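Local coordinates for protein putative NAD(P)H-flavin oxidoreductase (Streptococcus pyogenes serotype M1, PDB 2HAY) that probably works as an FMN-dependent oxidoreductase of the nitroreductase family that uses NAD(P)H, its flavin pocket built from both subunits, at residues 23-28 with 76-81; 47-52 with 99-104. All coordinates share one frame; numbering follows the deposited sequence. Where two conformers were deposited one is given.

Interaction 1: 23-28 with 76-81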
loop_
_atom_site.group_PDB
_atom_site.type_symbol
_atom_site.label_atom_id
_atom_site.label_comp_id
_atom_site.label_asym_id
_atom_site.label_seq_id
_atom_site.Cartn_x
_atom_site.Cartn_y
_atom_site.Cartn_z
ATOM N N ARG B 23 5.590 -12.940 14.438
ATOM C CA ARG B 23 7.057 -13.025 14.420
ATOM C C ARG B 23 7.594 -14.444 14.390
ATOM O O ARG B 23 8.599 -14.712 13.722
ATOM C CB ARG B 23 7.677 -12.268 15.594
ATOM C CG ARG B 23 7.350 -10.763 15.600
ATOM C CD ARG B 23 8.088 -10.003 16.723
ATOM N NE ARG B 23 8.416 -10.874 17.863
ATOM C CZ ARG B 23 9.651 -11.265 18.191
ATOM N NH1 ARG B 23 9.830 -12.078 19.239
ATOM N NH2 ARG B 23 10.706 -10.841 17.485
ATOM N N VAL B 24 6.936 -15.348 15.110
ATOM C CA VAL B 24 7.397 -16.732 15.214
ATOM C C VAL B 24 6.389 -17.719 14.615
ATOM O O VAL B 24 5.215 -17.757 15.017
ATOM C CB VAL B 24 7.731 -17.122 16.667
ATOM C CG1 VAL B 24 8.420 -18.481 16.697
ATOM C CG2 VAL B 24 8.621 -16.063 17.312
ATOM N N TYR B 25 6.869 -18.496 13.643
ATOM C CA TYR B 25 6.044 -19.443 12.905
ATOM C C TYR B 25 6.439 -20.858 13.266
ATOM O O TYR B 25 7.575 -21.118 13.678
ATOM C CB TYR B 25 6.196 -19.251 11.390
ATOM C CG TYR B 25 5.882 -17.846 10.932
ATOM C CD1 TYR B 25 6.862 -16.853 10.940
ATOM C CD2 TYR B 25 4.586 -17.497 10.535
ATOM C CE1 TYR B 25 6.562 -15.541 10.525
ATOM C CE2 TYR B 25 4.285 -16.216 10.124
ATOM C CZ TYR B 25 5.277 -15.243 10.136
ATOM O OH TYR B 25 4.970 -13.977 9.756
ATOM N N LYS B 26 5.491 -21.774 13.110
ATOM C CA LYS B 26 5.821 -23.174 13.194
ATOM C C LYS B 26 6.375 -23.678 11.867
ATOM O O LYS B 26 6.504 -22.920 10.907
ATOM C CB LYS B 26 4.653 -24.012 13.708
ATOM C CG LYS B 26 3.369 -23.880 13.013
ATOM C CD LYS B 26 2.306 -24.298 13.995
ATOM C CE LYS B 26 1.085 -24.867 13.299
ATOM N NZ LYS B 26 0.105 -25.458 14.276
ATOM N N GLU B 27 6.734 -24.957 11.846
ATOM C CA GLU B 27 7.486 -25.539 10.751
ATOM C C GLU B 27 6.645 -25.837 9.506
ATOM O O GLU B 27 7.179 -25.945 8.404
ATOM C CB GLU B 27 8.221 -26.786 11.240
ATOM C CG GLU B 27 9.545 -26.994 10.549
ATOM C CD GLU B 27 10.460 -27.966 11.275
ATOM O OE1 GLU B 27 11.569 -28.196 10.761
ATOM O OE2 GLU B 27 10.087 -28.503 12.346
ATOM N N GLU B 28 5.349 -25.998 9.770
ATOM C CA GLU B 28 4.294 -26.190 8.778
ATOM C C GLU B 28 4.364 -25.203 7.596
ATOM O O GLU B 28 4.301 -23.972 7.750
ATOM C CB GLU B 28 2.908 -26.165 9.451
ATOM C CG GLU B 28 2.423 -27.539 10.008
ATOM C CD GLU B 28 3.013 -27.953 11.382
ATOM O OE1 GLU B 28 2.275 -28.604 12.165
ATOM O OE2 GLU B 28 4.198 -27.675 11.684
ATOM N N GLN B 76 14.224 -11.094 12.492
ATOM C CA GLN B 76 15.105 -12.137 13.020
ATOM C C GLN B 76 14.412 -13.509 13.131
ATOM O O GLN B 76 14.902 -14.510 12.607
ATOM C CB GLN B 76 15.598 -11.729 14.414
ATOM C CG GLN B 76 17.065 -11.872 14.636
ATOM C CD GLN B 76 17.792 -10.582 14.394
ATOM O OE1 GLN B 76 17.760 -9.683 15.236
ATOM N NE2 GLN B 76 18.441 -10.468 13.242
ATOM N N TYR B 77 13.279 -13.552 13.836
ATOM C CA TYR B 77 12.557 -14.804 14.001
ATOM C C TYR B 77 11.764 -15.152 12.746
ATOM O O TYR B 77 11.566 -16.321 12.440
ATOM C CB TYR B 77 11.704 -14.764 15.260
ATOM C CG TYR B 77 12.562 -14.866 16.486
ATOM C CD1 TYR B 77 13.021 -13.727 17.134
ATOM C CD2 TYR B 77 12.955 -16.108 16.974
ATOM C CE1 TYR B 77 13.838 -13.813 18.259
ATOM C CE2 TYR B 77 13.772 -16.215 18.117
ATOM C CZ TYR B 77 14.213 -15.059 18.743
ATOM O OH TYR B 77 15.017 -15.153 19.851
ATOM N N GLN B 78 11.375 -14.137 11.982
ATOM C CA GLN B 78 10.637 -14.369 10.739
ATOM C C GLN B 78 11.491 -15.105 9.694
ATOM O O GLN B 78 11.054 -16.111 9.139
ATOM C CB GLN B 78 10.059 -13.062 10.198
ATOM C CG GLN B 78 9.009 -12.440 11.097
ATOM C CD GLN B 78 9.557 -11.346 12.002
ATOM O OE1 GLN B 78 10.612 -11.495 12.643
ATOM N NE2 GLN B 78 8.840 -10.222 12.053
ATOM N N LEU B 79 12.716 -14.608 9.451
ATOM C CA LEU B 79 13.707 -15.303 8.623
ATOM C C LEU B 79 14.044 -16.717 9.145
ATOM O O LEU B 79 14.251 -17.638 8.344
ATOM C CB LEU B 79 14.982 -14.464 8.507
ATOM C CG LEU B 79 14.971 -13.187 7.657
ATOM C CD1 LEU B 79 16.213 -12.361 7.951
ATOM C CD2 LEU B 79 14.888 -13.486 6.158
ATOM N N GLU B 80 14.098 -16.899 10.467
ATOM C CA GLU B 80 14.334 -18.219 11.038
ATOM C C GLU B 80 13.212 -19.220 10.759
ATOM O O GLU B 80 13.486 -20.383 10.434
ATOM C CB GLU B 80 14.493 -18.157 12.557
ATOM C CG GLU B 80 15.828 -17.732 13.065
ATOM C CD GLU B 80 16.905 -18.813 12.994
ATOM O OE1 GLU B 80 16.600 -20.038 12.940
ATOM O OE2 GLU B 80 18.078 -18.399 13.013
ATOM N N THR B 81 11.961 -18.790 10.926
ATOM C CA THR B 81 10.864 -19.742 11.149
ATOM C C THR B 81 9.752 -19.720 10.105
ATOM O O THR B 81 8.950 -20.665 10.027
ATOM C CB THR B 81 10.230 -19.544 12.547
ATOM O OG1 THR B 81 9.696 -18.229 12.647
ATOM C CG2 THR B 81 11.272 -19.754 13.673
#

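Interaction 2: 47-52 with 99-104. With FMN (flavin mononucleotide), chain F.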
loop_
_atom_site.group_PDB
_atom_site.type_symbol
_atom_site.label_atom_id
_atom_site.label_comp_id
_atom_site.label_asym_id
_atom_site.label_seq_id
_atom_site.Cartn_x
_atom_site.Cartn_y
_atom_site.Cartn_z
ATOM N N SER B 47 -1.609 -0.603 -10.051
ATOM C CA SER B 47 -0.520 0.291 -9.762
ATOM C C SER B 47 -0.817 1.567 -10.517
ATOM O O SER B 47 -1.479 1.544 -11.560
ATOM C CB SER B 47 0.832 -0.315 -10.193
ATOM O OG SER B 47 0.784 -0.726 -11.555
ATOM N N SER B 48 -0.341 2.686 -9.985
ATOM C CA SER B 48 -0.524 3.976 -10.634
ATOM C C SER B 48 -0.067 3.944 -12.091
ATOM O O SER B 48 1.018 3.434 -12.424
ATOM C CB SER B 48 0.222 5.031 -9.847
ATOM O OG SER B 48 0.009 6.298 -10.382
ATOM N N ILE B 49 -0.926 4.476 -12.944
ATOM C CA ILE B 49 -0.781 4.470 -14.390
ATOM C C ILE B 49 -0.482 3.093 -15.018
ATOM O O ILE B 49 0.014 3.020 -16.131
ATOM C CB ILE B 49 0.194 5.619 -14.924
ATOM C CG1 ILE B 49 1.667 5.341 -14.618
ATOM C CG2 ILE B 49 -0.227 7.013 -14.423
ATOM C CD1 ILE B 49 2.605 6.292 -15.357
ATOM N N GLY B 50 -0.786 2.008 -14.318
ATOM C CA GLY B 50 -0.586 0.658 -14.887
ATOM C C GLY B 50 0.883 0.298 -15.129
ATOM O O GLY B 50 1.195 -0.550 -15.961
ATOM N N LEU B 51 1.784 0.964 -14.418
ATOM C CA LEU B 51 3.214 0.807 -14.636
ATOM C C LEU B 51 3.709 -0.591 -14.237
ATOM O O LEU B 51 4.556 -1.153 -14.918
ATOM C CB LEU B 51 4.002 1.861 -13.841
ATOM C CG LEU B 51 5.527 1.809 -14.097
ATOM C CD1 LEU B 51 5.846 2.102 -15.563
ATOM C CD2 LEU B 51 6.221 2.803 -13.207
ATOM N N GLU B 52 3.206 -1.123 -13.116
ATOM C CA GLU B 52 3.664 -2.428 -12.612
ATOM C C GLU B 52 5.198 -2.455 -12.496
ATOM O O GLU B 52 5.852 -3.445 -12.882
ATOM C CB GLU B 52 3.183 -3.576 -13.515
ATOM C CG GLU B 52 1.711 -3.615 -13.782
ATOM C CD GLU B 52 1.387 -4.578 -14.893
ATOM O OE1 GLU B 52 0.944 -4.131 -15.989
ATOM O OE2 GLU B 52 1.608 -5.786 -14.687
ATOM N N PRO B 99 11.808 4.155 -20.570
ATOM C CA PRO B 99 11.314 2.982 -21.312
ATOM C C PRO B 99 10.205 2.254 -20.550
ATOM O O PRO B 99 9.219 1.853 -21.162
ATOM C CB PRO B 99 12.567 2.102 -21.473
ATOM C CG PRO B 99 13.724 3.051 -21.350
ATOM C CD PRO B 99 13.260 4.065 -20.314
ATOM N N ALA B 100 10.339 2.113 -19.226
ATOM C CA ALA B 100 9.253 1.507 -18.419
ATOM C C ALA B 100 7.875 2.178 -18.608
ATOM O O ALA B 100 6.870 1.483 -18.817
ATOM C CB ALA B 100 9.627 1.419 -16.924
ATOM N N ILE B 101 7.825 3.512 -18.539
ATOM C CA ILE B 101 6.544 4.230 -18.696
ATOM C C ILE B 101 5.986 4.026 -20.111
ATOM O O ILE B 101 4.788 3.831 -20.291
ATOM C CB ILE B 101 6.597 5.748 -18.288
ATOM C CG1 ILE B 101 6.182 5.957 -16.820
ATOM C CG2 ILE B 101 5.556 6.541 -19.030
ATOM C CD1 ILE B 101 7.248 5.706 -15.867
ATOM N N LYS B 102 6.871 4.047 -21.100
ATOM C CA LYS B 102 6.502 3.806 -22.502
ATOM C C LYS B 102 5.948 2.390 -22.717
ATOM O O LYS B 102 4.971 2.190 -23.428
ATOM C CB LYS B 102 7.712 4.047 -23.409
ATOM C CG LYS B 102 7.366 4.108 -24.884
ATOM C CD LYS B 102 8.593 4.219 -25.756
ATOM C CE LYS B 102 8.219 3.939 -27.223
ATOM N NZ LYS B 102 9.289 4.431 -28.148
ATOM N N ASN B 103 6.570 1.409 -22.078
ATOM C CA ASN B 103 6.130 0.036 -22.220
ATOM C C ASN B 103 4.767 -0.218 -21.590
ATOM O O ASN B 103 4.028 -1.084 -22.036
ATOM C CB ASN B 103 7.175 -0.915 -21.655
ATOM C CG ASN B 103 8.441 -0.949 -22.488
ATOM O OD1 ASN B 103 8.414 -0.724 -23.700
ATOM N ND2 ASN B 103 9.559 -1.253 -21.842
ATOM N N SER B 104 4.429 0.569 -20.571
ATOM C CA SER B 104 3.182 0.396 -19.838
ATOM C C SER B 104 1.999 0.882 -20.693
ATOM O O SER B 104 0.870 0.418 -20.540
ATOM C CB SER B 104 3.246 1.100 -18.469
ATOM O OG SER B 104 3.266 2.516 -18.586
HETATM N N1 FMN F . -7.287 5.537 -12.451
HETATM C C2 FMN F . -7.788 6.786 -12.810
HETATM O O2 FMN F . -8.674 6.905 -13.671
HETATM N N3 FMN F . -7.296 7.935 -12.220
HETATM C C4 FMN F . -6.287 7.905 -11.269
HETATM O O4 FMN F . -5.530 8.883 -11.180
HETATM C C4A FMN F . -5.779 6.650 -10.886
HETATM N N5 FMN F . -4.751 6.594 -9.926
HETATM C C5A FMN F . -4.238 5.371 -9.485
HETATM C C6 FMN F . -3.263 5.345 -8.494
HETATM C C7 FMN F . -2.726 4.142 -8.042
HETATM C C7M FMN F . -2.188 4.119 -6.625
HETATM C C8 FMN F . -3.194 2.943 -8.617
HETATM C C8M FMN F . -3.127 1.694 -7.794
HETATM C C9 FMN F . -4.171 2.972 -9.624
HETATM C C9A FMN F . -4.717 4.183 -10.057
HETATM N N10 FMN F . -5.736 4.230 -11.042
HETATM C C10 FMN F . -6.281 5.458 -11.469
HETATM C "C1'" FMN F . -6.064 2.971 -11.796
HETATM C "C2'" FMN F . -4.933 2.483 -12.719
HETATM O "O2'" FMN F . -4.880 3.239 -13.921
HETATM C "C3'" FMN F . -5.202 1.004 -13.007
HETATM O "O3'" FMN F . -5.044 0.336 -11.780
HETATM C "C4'" FMN F . -4.334 0.318 -14.075
HETATM O "O4'" FMN F . -4.614 0.813 -15.373
HETATM C "C5'" FMN F . -4.534 -1.208 -14.006
HETATM O "O5'" FMN F . -5.824 -1.625 -14.459
HETATM P P FMN F . -7.006 -2.243 -13.530
HETATM O O1P FMN F . -8.318 -1.710 -14.037
HETATM O O2P FMN F . -6.863 -1.915 -12.070
HETATM O O3P FMN F . -7.019 -3.721 -13.664
HETATM O O HOH W 1 0.658 3.578 -18.498
HETATM O O HOH W 2 -0.073 -1.034 -18.235
#

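Interaction 1: 23-28 with 76-81
R23 and Q78, both residues of the FMN pocket and both touching the flavin mononucleotide, meet where the loop 23-28 passes helix 76-81. Q78 packs against the backbone of R23 with its stem: CG lies 3.5 Å from R23 O, and beyond it the amide group runs past R23 CA, with NE2 nearest to R23 CG and weakly hydrogen-bonded to G74 O. The polar tie is one turn further along the helix. Y25 N donates to T81 OG1 at 3.0 Å, an almost straight bond with an N-H...O angle of 171°. That hydroxyl is turned between the T81 backbone N and carbonyl carbon (chi1 61°), where it passes its own hydrogen back to Y77 O at 2.7 Å. Y77 O therefore takes two donors, T81 OG1 and T81 N, from opposite faces of its carbonyl plane, while T81 OG1 accepts from the loop and donates to the helix. The Y25 ring presents its edge to the same hydroxyl, CD1 being 3.6 Å from T81 OG1, and next to this CE1 touches Q78 CG in the ring plane. On the more exposed flank V24 CG2 lies 3.9 Å from Y77 CB, the two side chains pointing the same way, and R23 NH2 comes to 3.7 Å from Y77 CD1 with the guanidinium and ring planes 74° apart. Backbone bonds of V24 to L204 and of K26 to Y202 hold the loop from elsewhere in the chain. Y25 reaches strand 165-169 and bonds through OH to S199 on strand 192-201, while Q78 rests on C167, I169 and, on strand 84-91, F85.

Interaction 2: 47-52 with 99-104
L51 reaches from the loop 47-52 into the flank of helix 99-104, and its backbone is already in contact, CA lying 3.8 Å from S104 CB. From CB the chain continues with CG anti to the backbone N (chi1 -176°), and the two methyls then part. CD1 sits 3.5 Å from A100 O and 4.1 Å from A100 CB, and it also touches I101 CD1 and the hydroxyl of S104; CD2 turns to I101 CD1, at 4.1 Å. Beside it I49 CD1 comes to 3.9 Å from I101 CG1, the two side chains crossing at about a right angle. The loop lines the FMN pocket: S47 to G50 form a beta turn close to type II, closed by G50 N to S47 O, and E52 N bonds to S47 OG. Its far side faces the dimethylbenzene end of the flavin, with S48 N 3.2 Å from FMN C8 and S48 CB over C7. No direct hydrogen bond joins the two segments; two waters bridge them. One donates to I49 O and S104 OG, the other to G50 O and S104 O, and R107 NH2 is a further donor to G50 O. S104 OG, an acceptor from the first water, gives its own hydrogen to I101 O at 2.6 Å, within the helix. S48 N is held by Q147 of helix 137-162, and W143 of this chain's same helix packs on both I49 and L51, while Y123 of helix 116-130 touches I49 and I101. S48 OG bonds to E170 of the second subunit.

Overall arrangement
The two interactions lie on opposite sides of the chain's centre, their own centres 35 Å apart and their nearest atoms about 23 Å. Along the sequence they interlock: 23-28, 47-52, 76-81, 99-104, with helix 32-43 between the first two loops, and strand 54-59 and helix 62-68 between the second and third segments. Each sits beside a different FMN. The flavin facing 47-52 is also hydrogen-bonded to R19, T20, A21, G74, E170 and G171 of the second subunit, the same surface that interaction 1 belongs to in this chain. One subunit thus supplies complementary walls to two pockets, consistent with the dimeric nitroreductase architecture.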